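Local structure of unsaturated glucuronyl hydrolase (Streptococcus agalactiae, 2ZZR) at residues V362-W365 and H366-K369. The protein hydrolyses unsaturated chondroitin, hyaluronan and heparin disaccharides, releasing the unsaturated uronic acid, and belongs to glycosyl hydrolase family 88. Sequence-based numbering, arbitrary orientation.
Sequences VYSW and HSGK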
loop_
_atom_site.group_PDB
_atom_site.type_symbol
_atom_site.label_atom_id
_atom_site.label_comp_id
_atom_site.label_asym_id
_atom_site.label_seq_id
_atom_site.Cartn_x
_atom_site.Cartn_y
_atom_site.Cartn_z
ATOM N N VAL A 362 -9.951 -3.857 -8.286
ATOM C CA VAL A 362 -11.253 -3.876 -7.619
ATOM C C VAL A 362 -11.133 -3.119 -6.305
ATOM O O VAL A 362 -10.344 -3.485 -5.431
ATOM C CB VAL A 362 -11.790 -5.312 -7.375
ATOM C CG1 VAL A 362 -13.076 -5.280 -6.533
ATOM C CG2 VAL A 362 -12.064 -6.015 -8.698
ATOM N N TYR A 363 -11.907 -2.044 -6.191
ATOM C CA TYR A 363 -11.913 -1.211 -4.999
ATOM C C TYR A 363 -12.737 -1.867 -3.883
ATOM O O TYR A 363 -12.182 -2.291 -2.869
ATOM C CB TYR A 363 -12.411 0.192 -5.360
ATOM C CG TYR A 363 -12.495 1.216 -4.243
ATOM C CD1 TYR A 363 -11.879 1.017 -3.003
ATOM C CD2 TYR A 363 -13.175 2.416 -4.448
ATOM C CE1 TYR A 363 -11.958 1.981 -1.997
ATOM C CE2 TYR A 363 -13.257 3.376 -3.458
ATOM C CZ TYR A 363 -12.650 3.158 -2.239
ATOM O OH TYR A 363 -12.733 4.121 -1.260
ATOM N N SER A 364 -14.051 -1.968 -4.084
ATOM C CA SER A 364 -14.933 -2.603 -3.106
ATOM C C SER A 364 -16.030 -3.369 -3.841
ATOM O O SER A 364 -16.991 -2.778 -4.334
ATOM C CB SER A 364 -15.527 -1.560 -2.154
ATOM O OG SER A 364 -16.225 -2.189 -1.089
ATOM N N TRP A 365 -15.866 -4.686 -3.931
ATOM C CA TRP A 365 -16.735 -5.523 -4.762
ATOM C C TRP A 365 -18.205 -5.493 -4.329
ATOM O O TRP A 365 -19.096 -5.304 -5.159
ATOM C CB TRP A 365 -16.213 -6.956 -4.780
ATOM C CG TRP A 365 -16.862 -7.851 -5.794
ATOM C CD1 TRP A 365 -16.569 -7.926 -7.126
ATOM C CD2 TRP A 365 -17.898 -8.811 -5.554
ATOM N NE1 TRP A 365 -17.361 -8.871 -7.731
ATOM C CE2 TRP A 365 -18.183 -9.432 -6.789
ATOM C CE3 TRP A 365 -18.608 -9.211 -4.413
ATOM C CZ2 TRP A 365 -19.160 -10.428 -6.923
ATOM C CZ3 TRP A 365 -19.579 -10.204 -4.545
ATOM C CH2 TRP A 365 -19.841 -10.801 -5.793
ATOM N N HIS A 366 -18.450 -5.672 -3.034
ATOM C CA HIS A 366 -19.819 -5.742 -2.519
ATOM C C HIS A 366 -20.565 -4.411 -2.620
ATOM O O HIS A 366 -21.784 -4.387 -2.812
ATOM C CB HIS A 366 -19.832 -6.274 -1.084
ATOM C CG HIS A 366 -19.704 -7.764 -0.998
ATOM N ND1 HIS A 366 -18.608 -8.388 -0.442
ATOM C CD2 HIS A 366 -20.537 -8.753 -1.402
ATOM C CE1 HIS A 366 -18.774 -9.698 -0.502
ATOM N NE2 HIS A 366 -19.934 -9.946 -1.082
ATOM N N SER A 367 -19.822 -3.313 -2.508
ATOM C CA SER A 367 -20.375 -1.966 -2.641
ATOM C C SER A 367 -20.500 -1.530 -4.101
ATOM O O SER A 367 -21.054 -0.468 -4.389
ATOM C CB SER A 367 -19.511 -0.963 -1.870
ATOM O OG SER A 367 -19.479 -1.279 -0.489
ATOM N N GLY A 368 -19.982 -2.349 -5.015
ATOM C CA GLY A 368 -19.964 -2.019 -6.440
ATOM C C GLY A 368 -19.110 -0.803 -6.766
ATOM O O GLY A 368 -19.374 -0.095 -7.743
ATOM N N LYS A 369 -18.089 -0.557 -5.945
ATOM C CA LYS A 369 -17.173 0.562 -6.153
ATOM C C LYS A 369 -15.939 0.097 -6.920
ATOM O O LYS A 369 -15.286 -0.873 -6.525
ATOM C CB LYS A 369 -16.703 1.141 -4.821
ATOM C CG LYS A 369 -17.747 1.815 -3.955
ATOM C CD LYS A 369 -17.049 2.294 -2.688
ATOM C CE LYS A 369 -17.988 2.941 -1.697
ATOM N NZ LYS A 369 -17.288 3.112 -0.387
#
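Ser364 and Lys369 pair through their backbones in both directions, and this short hairpin illustrates how a tight turn can bring two probable substrate-binding residues together. Ser364 N gives a nearly straight bond (177°) to Lys369 O at 2.9 Å, and Lys369 N returns one to Ser364 O at 3.0 Å. One residue further in, Gly368 N closes a type I turn from Trp365 to Gly368, reaching Trp365 O at 3.1 Å. Gly368 and Lys369 together face Ser364, which makes the closure a G1 beta bulge; the positive phi of Gly368 suits glycine there. Within this turn Ser364 and Ser367, both probably substrate ligands, lie side by side, with Ser364 OG 3.4 Å from Ser367 OG. Among the aromatic groups, Trp365 and His366 form a T-shaped stack, planes at 81°: the benzo edge of the indole, led by CE3, points at the middle of one imidazole face. Trp290 also stacks on Trp365. At the other end of the hairpin the contact is apolar, the Tyr363 ring crossing the extended Lys369 chain with CD2 3.8 Å from Lys369 CB and CE2 4.0 Å from Lys369 CD. The anti setting of Tyr363 CG (chi1 180°) brings that ring against the lysine at an oblique angle, while its hydroxyl is hydrogen-bonded to Trp68 NE1. Arg246, another probable substrate ligand, is held by the carbonyls of Val362 and Tyr363.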